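Local atomic coordinates of bacterioferritin (Mycobacterium tuberculosis, PDB entry 3UOI), a protein that probably stores iron, oxidising Fe(2+) with dioxygen at a ferroxidase centre and laying down ferric mineral inside a 24-subunit, heme-binding shell. Residues P7-L12 with I107-E112; N14-S19 with Y97-R102; I24-L29 with L79-T84; W37-L42 with Q83-Q88. All coordinates share one frame; numbering follows the deposited sequence.

Interaction 1 (P7-L12 with I107-E112); sequences PDVLRL and IVMCRE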
# COMPACT_ATOMS: atom_id res chain seq x y z
N PRO A 7 55.42 27.30 3.71
CA PRO A 7 55.07 28.63 3.25
C PRO A 7 54.96 28.81 1.75
O PRO A 7 54.16 29.60 1.40
CB PRO A 7 56.18 29.49 3.82
CG PRO A 7 56.59 28.80 4.97
CD PRO A 7 56.56 27.36 4.61
N ASP A 8 55.76 28.15 0.93
CA ASP A 8 55.62 28.19 -0.52
C ASP A 8 54.28 27.54 -0.92
O ASP A 8 53.66 27.97 -1.82
CB ASP A 8 56.74 27.47 -1.28
CG ASP A 8 58.12 27.92 -0.91
OD1 ASP A 8 58.27 28.95 -0.32
OD2 ASP A 8 59.06 27.23 -1.25
N VAL A 9 53.91 26.47 -0.22
CA VAL A 9 52.66 25.82 -0.49
C VAL A 9 51.49 26.73 -0.20
O VAL A 9 50.57 26.76 -0.93
CB VAL A 9 52.44 24.49 0.24
CG1 VAL A 9 51.09 23.93 -0.13
CG2 VAL A 9 53.49 23.51 -0.10
N LEU A 10 51.55 27.43 0.91
CA LEU A 10 50.50 28.33 1.29
C LEU A 10 50.34 29.48 0.31
O LEU A 10 49.27 29.79 -0.08
CB LEU A 10 50.69 28.81 2.71
CG LEU A 10 50.28 27.84 3.83
CD1 LEU A 10 50.63 28.39 5.17
CD2 LEU A 10 48.80 27.46 3.77
N ARG A 11 51.40 30.05 -0.16
CA ARG A 11 51.26 31.07 -1.17
C ARG A 11 50.57 30.48 -2.38
O ARG A 11 49.80 31.12 -3.02
CB ARG A 11 52.63 31.59 -1.61
CG ARG A 11 52.62 32.97 -2.15
CD ARG A 11 53.94 33.67 -1.97
NE ARG A 11 54.98 32.86 -2.53
CZ ARG A 11 55.83 32.13 -1.85
NH1 ARG A 11 55.84 32.13 -0.52
NH2 ARG A 11 56.70 31.40 -2.51
N LEU A 12 50.92 29.26 -2.70
CA LEU A 12 50.42 28.62 -3.89
C LEU A 12 48.91 28.43 -3.78
O LEU A 12 48.19 28.67 -4.69
CB LEU A 12 51.14 27.30 -4.10
CG LEU A 12 50.50 26.32 -5.03
CD1 LEU A 12 50.65 26.77 -6.38
CD2 LEU A 12 51.12 25.05 -4.86
N ILE A 107 52.03 21.55 -8.24
CA ILE A 107 51.88 20.21 -7.72
C ILE A 107 53.28 19.55 -7.51
O ILE A 107 53.56 18.94 -6.52
CB ILE A 107 51.01 19.35 -8.67
CG1 ILE A 107 49.57 19.89 -8.76
CG2 ILE A 107 51.05 17.97 -8.30
CD1 ILE A 107 48.83 19.57 -10.01
N VAL A 108 54.15 19.72 -8.47
CA VAL A 108 55.45 19.16 -8.31
C VAL A 108 56.09 19.80 -7.10
O VAL A 108 56.66 19.13 -6.30
CB VAL A 108 56.32 19.34 -9.51
CG1 VAL A 108 57.72 18.98 -9.17
CG2 VAL A 108 55.83 18.47 -10.57
N MET A 109 55.94 21.11 -6.96
CA MET A 109 56.55 21.73 -5.80
C MET A 109 55.97 21.18 -4.50
O MET A 109 56.69 20.84 -3.63
CB MET A 109 56.42 23.22 -5.84
CG MET A 109 56.98 23.87 -4.63
SD MET A 109 55.87 24.07 -3.27
CE MET A 109 54.79 25.23 -3.95
N CYS A 110 54.66 21.03 -4.44
CA CYS A 110 54.02 20.50 -3.27
C CYS A 110 54.55 19.15 -2.90
O CYS A 110 54.77 18.92 -1.77
CB CYS A 110 52.52 20.39 -3.46
SG CYS A 110 51.71 21.89 -3.41
N ARG A 111 54.73 18.28 -3.88
CA ARG A 111 55.28 16.95 -3.63
C ARG A 111 56.76 16.97 -3.18
O ARG A 111 57.18 16.24 -2.35
CB ARG A 111 54.98 15.99 -4.75
CG ARG A 111 53.54 15.70 -4.89
CD ARG A 111 53.23 14.75 -6.01
NE ARG A 111 51.86 14.30 -5.94
CZ ARG A 111 51.45 13.26 -5.24
NH1 ARG A 111 52.30 12.54 -4.57
NH2 ARG A 111 50.20 12.95 -5.21
N GLU A 112 57.52 17.87 -3.74
CA GLU A 112 58.90 18.08 -3.30
C GLU A 112 58.92 18.54 -1.82
O GLU A 112 59.86 18.30 -1.12
CB GLU A 112 59.65 19.02 -4.23
CG GLU A 112 59.74 18.49 -5.66
CD GLU A 112 60.39 19.43 -6.69
OE1 GLU A 112 60.35 20.67 -6.56
OE2 GLU A 112 60.87 18.90 -7.67

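Interaction 2 (N14-S19 with Y97-R102); sequences NEQLTS and YDVLNR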
# COMPACT_ATOMS: atom_id res chain seq x y z
N ASN A 14 46.89 30.09 -1.73
CA ASN A 14 46.23 31.38 -1.74
C ASN A 14 46.11 31.98 -3.12
O ASN A 14 45.21 32.66 -3.42
CB ASN A 14 46.81 32.36 -0.74
CG ASN A 14 46.12 32.32 0.55
OD1 ASN A 14 44.95 32.56 0.63
ND2 ASN A 14 46.84 32.04 1.58
N GLU A 15 47.11 31.69 -3.93
CA GLU A 15 47.12 32.12 -5.28
C GLU A 15 45.98 31.48 -6.03
O GLU A 15 45.33 32.10 -6.79
CB GLU A 15 48.42 31.71 -5.94
CG GLU A 15 49.45 32.75 -5.99
CD GLU A 15 50.64 32.30 -6.78
OE1 GLU A 15 51.68 32.12 -6.17
OE2 GLU A 15 50.50 32.13 -7.99
N GLN A 16 45.81 30.18 -5.82
CA GLN A 16 44.79 29.39 -6.47
C GLN A 16 43.44 29.80 -5.97
O GLN A 16 42.51 29.84 -6.71
CB GLN A 16 45.07 27.91 -6.41
CG GLN A 16 44.10 27.05 -7.14
CD GLN A 16 44.03 27.28 -8.63
OE1 GLN A 16 44.96 27.73 -9.25
NE2 GLN A 16 42.90 27.00 -9.18
N LEU A 17 43.37 30.10 -4.69
CA LEU A 17 42.14 30.53 -4.09
C LEU A 17 41.70 31.82 -4.75
O LEU A 17 40.59 31.95 -5.11
CB LEU A 17 42.32 30.74 -2.60
CG LEU A 17 41.18 31.47 -1.89
CD1 LEU A 17 39.85 30.82 -2.19
CD2 LEU A 17 41.38 31.55 -0.44
N THR A 18 42.61 32.76 -4.93
CA THR A 18 42.31 34.03 -5.54
C THR A 18 41.76 33.75 -6.98
O THR A 18 40.79 34.31 -7.42
CB THR A 18 43.55 34.98 -5.53
OG1 THR A 18 43.70 35.60 -4.26
CG2 THR A 18 43.48 36.04 -6.59
N SER A 19 42.40 32.82 -7.65
CA SER A 19 41.98 32.43 -8.96
C SER A 19 40.52 31.91 -8.97
O SER A 19 39.76 32.27 -9.80
CB SER A 19 42.92 31.34 -9.46
OG SER A 19 42.68 31.02 -10.77
N TYR A 97 43.28 28.21 -18.37
CA TYR A 97 44.65 28.04 -18.83
C TYR A 97 45.63 28.63 -17.83
O TYR A 97 46.63 28.06 -17.57
CB TYR A 97 44.87 28.55 -20.23
CG TYR A 97 44.58 27.53 -21.30
CD1 TYR A 97 45.29 26.36 -21.35
CD2 TYR A 97 43.65 27.75 -22.26
CE1 TYR A 97 45.05 25.46 -22.27
CE2 TYR A 97 43.41 26.83 -23.18
CZ TYR A 97 44.12 25.68 -23.20
OH TYR A 97 43.93 24.72 -24.12
N ASP A 98 45.27 29.77 -17.26
CA ASP A 98 46.07 30.36 -16.24
C ASP A 98 46.18 29.39 -15.08
O ASP A 98 47.21 29.24 -14.58
CB ASP A 98 45.52 31.67 -15.74
CG ASP A 98 45.96 32.82 -16.54
OD1 ASP A 98 46.48 32.59 -17.59
OD2 ASP A 98 45.75 33.96 -16.15
N VAL A 99 45.12 28.71 -14.72
CA VAL A 99 45.21 27.72 -13.65
C VAL A 99 46.17 26.57 -13.98
O VAL A 99 46.95 26.16 -13.18
CB VAL A 99 43.83 27.16 -13.24
CG1 VAL A 99 43.98 25.90 -12.46
CG2 VAL A 99 43.14 28.13 -12.42
N LEU A 100 46.10 26.07 -15.20
CA LEU A 100 46.96 25.00 -15.56
C LEU A 100 48.41 25.47 -15.48
O LEU A 100 49.21 24.83 -14.93
CB LEU A 100 46.60 24.46 -16.90
CG LEU A 100 45.27 23.76 -17.05
CD1 LEU A 100 45.16 23.28 -18.46
CD2 LEU A 100 45.14 22.63 -16.12
N ASN A 101 48.69 26.65 -15.97
CA ASN A 101 50.01 27.18 -15.94
C ASN A 101 50.54 27.28 -14.50
O ASN A 101 51.66 26.98 -14.27
CB ASN A 101 50.04 28.52 -16.64
CG ASN A 101 49.82 28.41 -18.17
OD1 ASN A 101 49.77 29.42 -18.84
ND2 ASN A 101 49.70 27.22 -18.71
N ARG A 102 49.75 27.74 -13.56
CA ARG A 102 50.13 27.75 -12.17
C ARG A 102 50.20 26.39 -11.44
O ARG A 102 51.07 26.17 -10.70
CB ARG A 102 49.30 28.79 -11.37
CG ARG A 102 49.36 28.60 -9.88
CD ARG A 102 48.49 29.56 -9.11
NE ARG A 102 47.11 29.46 -9.48
CZ ARG A 102 46.53 30.20 -10.41
NH1 ARG A 102 47.20 31.12 -11.05
NH2 ARG A 102 45.30 30.01 -10.70

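Interaction 3 (I24-L29 with L79-T84); sequences INQYFL and LRIGQT. With HEM (protoporphyrin IX containing Fe), chain B.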
# COMPACT_ATOMS: atom_id res chain seq x y z
N ILE A 24 34.62 32.36 -9.95
CA ILE A 24 33.28 32.29 -9.49
C ILE A 24 32.57 33.50 -10.02
O ILE A 24 31.57 33.38 -10.69
CB ILE A 24 33.21 32.37 -7.97
CG1 ILE A 24 33.64 31.06 -7.34
CG2 ILE A 24 31.85 32.71 -7.58
CD1 ILE A 24 33.99 31.14 -5.98
N ASN A 25 33.17 34.66 -9.82
CA ASN A 25 32.56 35.85 -10.34
C ASN A 25 32.47 35.92 -11.88
O ASN A 25 31.51 36.33 -12.42
CB ASN A 25 33.24 37.08 -9.81
CG ASN A 25 33.04 37.25 -8.36
OD1 ASN A 25 32.81 36.32 -7.70
ND2 ASN A 25 33.13 38.44 -7.88
N GLN A 26 33.50 35.51 -12.55
CA GLN A 26 33.41 35.62 -13.97
C GLN A 26 32.37 34.69 -14.48
O GLN A 26 31.55 35.10 -15.24
CB GLN A 26 34.76 35.44 -14.65
CG GLN A 26 34.81 35.61 -16.15
CD GLN A 26 36.22 35.55 -16.64
OE1 GLN A 26 37.03 36.34 -16.27
NE2 GLN A 26 36.51 34.59 -17.48
N TYR A 27 32.39 33.46 -14.00
CA TYR A 27 31.48 32.44 -14.46
C TYR A 27 30.04 32.78 -14.12
O TYR A 27 29.17 32.61 -14.91
CB TYR A 27 31.86 31.03 -13.96
CG TYR A 27 33.20 30.44 -14.42
CD1 TYR A 27 33.93 31.01 -15.42
CD2 TYR A 27 33.72 29.32 -13.85
CE1 TYR A 27 35.16 30.50 -15.81
CE2 TYR A 27 34.96 28.80 -14.26
CZ TYR A 27 35.68 29.40 -15.24
OH TYR A 27 36.91 28.91 -15.66
N PHE A 28 29.84 33.28 -12.93
CA PHE A 28 28.47 33.58 -12.54
C PHE A 28 27.86 34.67 -13.37
O PHE A 28 26.84 34.45 -13.93
CB PHE A 28 28.37 34.00 -11.08
CG PHE A 28 26.95 33.98 -10.53
CD1 PHE A 28 26.38 32.81 -10.05
CD2 PHE A 28 26.19 35.12 -10.49
CE1 PHE A 28 25.10 32.79 -9.54
CE2 PHE A 28 24.90 35.08 -9.97
CZ PHE A 28 24.37 33.92 -9.50
N LEU A 29 28.55 35.80 -13.47
CA LEU A 29 28.05 36.95 -14.20
C LEU A 29 27.83 36.58 -15.64
O LEU A 29 26.89 36.97 -16.20
CB LEU A 29 28.93 38.15 -14.07
CG LEU A 29 28.43 39.38 -14.78
CD1 LEU A 29 27.33 40.04 -14.09
CD2 LEU A 29 29.53 40.30 -14.95
N LEU A 79 38.87 40.16 -14.13
CA LEU A 79 37.82 39.60 -14.94
C LEU A 79 37.90 39.95 -16.45
O LEU A 79 38.25 41.02 -16.81
CB LEU A 79 36.49 40.10 -14.39
CG LEU A 79 35.61 39.50 -13.28
CD1 LEU A 79 36.26 38.61 -12.27
CD2 LEU A 79 34.89 40.60 -12.59
N ARG A 80 37.57 38.99 -17.29
CA ARG A 80 37.41 39.23 -18.71
C ARG A 80 35.96 38.96 -19.02
O ARG A 80 35.58 37.86 -19.09
CB ARG A 80 38.26 38.28 -19.52
CG ARG A 80 39.70 38.59 -19.55
CD ARG A 80 40.50 37.37 -19.83
NE ARG A 80 41.00 36.73 -18.63
CZ ARG A 80 42.23 36.27 -18.50
NH1 ARG A 80 43.07 36.39 -19.50
NH2 ARG A 80 42.61 35.71 -17.37
N ILE A 81 35.18 39.99 -19.19
CA ILE A 81 33.78 39.79 -19.38
C ILE A 81 33.31 39.93 -20.83
O ILE A 81 33.40 40.97 -21.41
CB ILE A 81 33.05 40.77 -18.56
CG1 ILE A 81 33.34 40.54 -17.07
CG2 ILE A 81 31.63 40.76 -18.96
CD1 ILE A 81 32.70 39.40 -16.43
N GLY A 82 32.86 38.82 -21.38
CA GLY A 82 32.47 38.73 -22.76
C GLY A 82 31.16 39.37 -23.16
O GLY A 82 30.18 39.26 -22.51
N GLN A 83 31.22 40.08 -24.26
CA GLN A 83 30.07 40.79 -24.74
C GLN A 83 29.37 40.01 -25.86
O GLN A 83 28.44 40.46 -26.46
CB GLN A 83 30.42 42.24 -25.07
CG GLN A 83 30.36 43.25 -23.88
CD GLN A 83 29.05 43.24 -23.03
OE1 GLN A 83 27.99 42.90 -23.51
NE2 GLN A 83 29.15 43.63 -21.77
N THR A 84 29.90 38.82 -26.12
CA THR A 84 29.32 37.84 -26.99
C THR A 84 29.55 36.45 -26.42
O THR A 84 30.29 36.31 -25.51
CB THR A 84 29.77 37.92 -28.46
OG1 THR A 84 31.17 37.75 -28.57
CG2 THR A 84 29.39 39.18 -29.06
CHA HEM B . 25.82 28.38 -3.56
CHB HEM B . 25.72 32.70 -5.69
CHC HEM B . 30.16 33.55 -4.01
CHD HEM B . 30.21 29.33 -1.66
C1A HEM B . 25.31 29.53 -4.14
C2A HEM B . 23.93 29.85 -4.44
C3A HEM B . 23.94 31.06 -5.05
C4A HEM B . 25.28 31.51 -5.15
CMA HEM B . 22.76 31.88 -5.56
CAA HEM B . 22.75 28.91 -4.09
CBA HEM B . 22.72 28.76 -2.56
CGA HEM B . 21.35 28.88 -1.90
O1A HEM B . 21.23 29.23 -0.67
O2A HEM B . 20.34 28.61 -2.61
C1B HEM B . 26.95 33.29 -5.47
C2B HEM B . 27.43 34.52 -6.10
C3B HEM B . 28.65 34.77 -5.63
C4B HEM B . 28.98 33.69 -4.70
CMB HEM B . 26.68 35.42 -7.11
CAB HEM B . 29.47 36.01 -6.07
CBB HEM B . 30.78 36.08 -5.84
C1C HEM B . 30.61 32.50 -3.21
C2C HEM B . 31.94 32.37 -2.63
C3C HEM B . 31.92 31.20 -1.96
C4C HEM B . 30.64 30.54 -2.16
CMC HEM B . 33.10 33.40 -2.75
CAC HEM B . 33.05 30.58 -1.14
CBC HEM B . 32.95 29.26 -0.95
C1D HEM B . 29.07 28.66 -2.03
C2D HEM B . 28.80 27.28 -1.72
C3D HEM B . 27.43 27.03 -2.32
C4D HEM B . 27.03 28.25 -2.91
CMD HEM B . 29.68 26.30 -0.87
CAD HEM B . 26.59 25.77 -2.29
CBD HEM B . 27.18 24.86 -3.35
CGD HEM B . 26.26 23.68 -3.44
O1D HEM B . 25.01 23.87 -3.29
O2D HEM B . 26.77 22.57 -3.64
NA HEM B . 26.07 30.55 -4.61
NB HEM B . 27.92 32.79 -4.64
NC HEM B . 29.89 31.37 -2.89
ND HEM B . 28.06 29.22 -2.80
FE HEM B . 28.03 30.91 -3.70
O HOH W 1 39.61 36.42 -16.15

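Interaction 4 (W37-L42 with Q83-Q88); sequences WGFTEL and QTLREQ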
# COMPACT_ATOMS: atom_id res chain seq x y z
N TRP A 37 20.38 37.41 -22.11
CA TRP A 37 20.39 37.43 -23.55
C TRP A 37 19.33 36.45 -24.12
O TRP A 37 19.04 36.45 -25.28
CB TRP A 37 21.80 37.10 -24.11
CG TRP A 37 22.80 38.15 -23.94
CD1 TRP A 37 22.56 39.45 -23.77
CD2 TRP A 37 24.22 38.02 -23.97
NE1 TRP A 37 23.69 40.14 -23.69
CE2 TRP A 37 24.75 39.29 -23.79
CE3 TRP A 37 25.10 36.95 -24.11
CZ2 TRP A 37 26.11 39.54 -23.77
CZ3 TRP A 37 26.45 37.20 -24.08
CH2 TRP A 37 26.94 38.48 -23.90
N GLY A 38 18.80 35.62 -23.23
CA GLY A 38 17.90 34.55 -23.55
C GLY A 38 18.46 33.16 -23.88
O GLY A 38 17.73 32.29 -24.24
N PHE A 39 19.75 32.96 -23.74
CA PHE A 39 20.39 31.69 -23.96
C PHE A 39 20.28 30.88 -22.66
O PHE A 39 21.25 30.57 -22.04
CB PHE A 39 21.84 31.87 -24.40
CG PHE A 39 22.01 32.69 -25.65
CD1 PHE A 39 21.62 32.19 -26.88
CD2 PHE A 39 22.51 33.96 -25.60
CE1 PHE A 39 21.75 32.94 -28.04
CE2 PHE A 39 22.63 34.70 -26.75
CZ PHE A 39 22.23 34.18 -27.97
N THR A 40 19.07 30.56 -22.25
CA THR A 40 18.88 29.94 -20.95
C THR A 40 19.53 28.59 -20.80
O THR A 40 20.08 28.32 -19.80
CB THR A 40 17.43 29.81 -20.52
OG1 THR A 40 16.69 29.11 -21.50
CG2 THR A 40 16.84 31.14 -20.26
N GLU A 41 19.46 27.75 -21.81
CA GLU A 41 19.95 26.41 -21.64
C GLU A 41 21.46 26.36 -21.37
O GLU A 41 21.89 25.61 -20.56
CB GLU A 41 19.47 25.51 -22.76
CG GLU A 41 17.97 25.59 -23.12
CD GLU A 41 16.98 25.22 -21.97
OE1 GLU A 41 16.69 24.05 -21.79
OE2 GLU A 41 16.48 26.13 -21.30
N LEU A 42 22.22 27.20 -22.04
CA LEU A 42 23.62 27.40 -21.81
C LEU A 42 23.93 28.01 -20.43
O LEU A 42 24.85 27.63 -19.82
CB LEU A 42 24.23 28.27 -22.89
CG LEU A 42 25.67 28.73 -22.68
CD1 LEU A 42 26.65 27.62 -23.01
CD2 LEU A 42 25.99 30.00 -23.40
N GLN A 83 31.22 40.08 -24.26
CA GLN A 83 30.07 40.79 -24.74
C GLN A 83 29.37 40.01 -25.86
O GLN A 83 28.44 40.46 -26.46
CB GLN A 83 30.42 42.24 -25.07
CG GLN A 83 30.36 43.25 -23.88
CD GLN A 83 29.05 43.24 -23.03
OE1 GLN A 83 27.99 42.90 -23.51
NE2 GLN A 83 29.15 43.63 -21.77
N THR A 84 29.90 38.82 -26.12
CA THR A 84 29.32 37.84 -26.99
C THR A 84 29.55 36.45 -26.42
O THR A 84 30.29 36.31 -25.51
CB THR A 84 29.77 37.92 -28.46
OG1 THR A 84 31.17 37.75 -28.57
CG2 THR A 84 29.39 39.18 -29.06
N LEU A 85 28.85 35.44 -26.92
CA LEU A 85 29.02 34.11 -26.41
C LEU A 85 30.46 33.68 -26.69
O LEU A 85 31.12 33.20 -25.81
CB LEU A 85 28.05 33.10 -27.02
CG LEU A 85 26.57 33.05 -26.61
CD1 LEU A 85 25.93 31.73 -26.94
CD2 LEU A 85 26.36 33.41 -25.18
N ARG A 86 30.92 33.95 -27.91
CA ARG A 86 32.26 33.60 -28.33
C ARG A 86 33.33 34.27 -27.48
O ARG A 86 34.17 33.62 -27.03
CB ARG A 86 32.48 33.91 -29.80
CG ARG A 86 33.89 33.71 -30.30
CD ARG A 86 34.05 34.09 -31.70
NE ARG A 86 33.47 33.15 -32.60
CZ ARG A 86 34.04 32.03 -33.02
NH1 ARG A 86 35.21 31.66 -32.63
NH2 ARG A 86 33.39 31.26 -33.84
N GLU A 87 33.23 35.56 -27.22
CA GLU A 87 34.19 36.17 -26.31
C GLU A 87 34.09 35.55 -24.92
O GLU A 87 35.05 35.46 -24.27
CB GLU A 87 34.04 37.68 -26.17
CG GLU A 87 34.00 38.46 -27.39
CD GLU A 87 33.76 39.93 -27.12
OE1 GLU A 87 33.75 40.34 -25.98
OE2 GLU A 87 33.57 40.67 -28.08
N GLN A 88 32.89 35.21 -24.47
CA GLN A 88 32.67 34.63 -23.13
C GLN A 88 33.36 33.29 -22.89
O GLN A 88 34.06 33.12 -21.95
CB GLN A 88 31.19 34.56 -22.79
CG GLN A 88 30.69 35.82 -22.27
CD GLN A 88 29.20 35.88 -22.06
OE1 GLN A 88 28.50 34.95 -22.28
NE2 GLN A 88 28.76 36.98 -21.58

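Interaction 1 (P7-L12 with I107-E112)
Met109 and Cys110 present two sulfur atoms to Asp8, Val9 and Leu12, and no hydrogen bond crosses between the two helices. The apolar contacts come first. Leu12 and Met109 reach toward each other tip to tip, with Leu12 CD2 3.8 Å from Met109 CE; the same methyl also lies 3.5 Å from Cys110 SG. Val9 divides its branches between the two sulfurs: CG1 is 3.9 Å from Cys110 SG, and CG2 is 4.0 Å from Met109 SD. The thioether suits this place because it is flexible and apolar. Met109 CG stands anti to the backbone N (chi1 177°), and bends at the next two torsions bring Met109 CE to 3.6 Å from Asp8 O. Cysteine is compact enough for the closest point of the two backbones, where the CA atoms of Val9 and Cys110 are 6.2 Å apart.

Polar interactions lie at the margin. Asp8 offers its CB to Met109, while its carboxylate OD2 forms a salt bridge with Lys113, just beyond the second helix segment, and OD1 has a long ion pair with Arg11. On the inner side Leu12 also packs on Leu122 of helix 116-146. The segment axes approach to 9.9 Å at 152°, the near-antiparallel packing of first and third helices in the ferritin-like four-helix bundle, here close to one end.

Interaction 2 (N14-S19 with Y97-R102)
Arg102 reaches from helix 85-112 and grips the side-chain oxygen of Gln16 side-on, with two nitrogens on a single atom. Arg102 NH2 lies 2.7 Å from Gln16 OE1, and Arg102 NE 2.8 Å from the same oxygen; both bonds are bent, with N-H...O angles near 140°. The oxygen sits close to the guanidinium plane, whereas NH2 stands 40° out of the amide plane. A bend at chi3 carries NE inward. Gln16 suits the place because its amide serves two partners: OE1 receives the arginine, and NE2 donates to Glu20, a predicted iron ligand, which would make the glutamine a second-shell residue of the predicted diiron site in the four-helix bundle, whose first and third helices run nearly antiparallel here.

Packing is tight on this inner side. Val99 crosses Gln16 at about a right angle and lays CG2 3.4 Å from Gln16 NE2; the same methyl is 3.4 Å from Ser19 OG. Small Ser19 lets the guanidinium come close, its OG 2.8 Å from Arg102 NH2. Beyond Val99 lies Glu129, another predicted iron ligand.

Toward the outer, partly exposed side the contact loosens. Glu15 crosses Arg102 obliquely, OE2 3.4 Å from Arg102 CD, and its carboxylate plane is turned 63° from the guanidinium. With Glu15 OE2 4.6 Å from Arg102 NE, the opposite charges are near enough to attract, though too far apart for a salt bridge.

Interaction 3 (I24-L29 with L79-T84)
Gln26 extends from its helix to receive the backbone of the crossing loop: Arg80 N donates to Gln26 OE1 at 2.9 Å, almost straight at 176°. The donor stands above the amide plane, 51° out of it. A water donates to the same oxygen at 2.6 Å and accepts from Arg80 NE at 2.9 Å, linking the arginine side chain to the glutamine. A long, neutral amide suits this position, since it can accept from the loop and the water while giving its NH2 group to Asp92 of helix 85-112. The extended chain, with CG anti to the backbone N (chi1 -176°), spans the distance.

Apolar contacts flank the bond, made by the loop residues before and after Arg80. Leu29 CD2 meets Ile81 CD1 at 3.6 Å, the two side chains crossing at about a right angle. Leu79 lays CD1 4.2 Å from Asn25 CB.

Farther out, His30 bonds to Gly82 N, and Gln74 of a neighbouring subunit accepts from Leu79 N. On another side of the helix Phe28 turns a ring face to the heme: the methyl CMB sits over the ring centre, 3.3 Å above its plane. Ile24 CD1 lies 4.0 Å from the heme methyl CMC. Segment 24-29 thus meets the loop between the bundle's second and third helices and also lines the heme pocket at the subunit dimer interface, characteristic of bacterioferritins.

Interaction 4 (W37-L42 with Q83-Q88)
Two helix starts of the ferritin-like bundle meet here: the tight turn from helix 7-36 into helix 40-66, and the N-terminal end of helix 85-112. Gly38 closes the first helix with a Schellman motif, its positive phi (89°) suiting glycine, and Phe39 follows as N-cap of the next. Thr84 is the N-cap of the other helix; its OG1 accepts from Glu87 N, while Glu87 OE1 accepts from Gln83 N. The two bonds, one to a short hydroxyl and one to a flexible carboxylate, secure the helix start.

Across the contact, Leu85 is wedged among three apolar side chains. Leu85 CD1 lies over the centre of the Phe39 ring, 4.2 Å from the centroid and 7° off the normal, a CH-pi contact. Leu85 CD2 meets the indole at its edge, 3.9 Å from Trp37 CE3. Leu42 comes tip to tip, CD2 3.9 Å from Leu85 CD2. Leucine suits this spot because its forked end can touch a ring face with one methyl and a ring edge with the other.

Trp37 is large enough to reach the loop as well. Trp37 CH2 lies 3.5 Å from the backbone C of Gln83, and Lys145 of a neighbouring subunit makes a cation-pi contact with the ring. Gln88, whose amide is held by Gly82 O at NE2 and by Gln34 at OE1, reaches the indole tip to tip. The ring and amide planes are only 14° apart, and Gln88 NE2 is 3.3 Å from Trp37 CH2.

How the interactions relate
Interactions 1 and 2 follow one another along the antiparallel pair of helices 7-36 and 85-112, their centres 13 Å apart and joined where Leu12 CD1 packs on Arg102 CG. Interaction 3, centred 16 Å from interaction 2, stays on helix 7-36 but meets the loop before helix 85-112. Interaction 4, centred 10 Å from interaction 3, shares Gln83 and Thr84 with it. Along the chain interaction 1 encloses interaction 2, which encloses interactions 3 and 4; the last two end on the same stretch. The centres of interactions 1 and 4 are 37 Å apart, toward the two ends of the bundle, while interaction 2 lies beside the predicted diiron centre and interaction 3 by the heme.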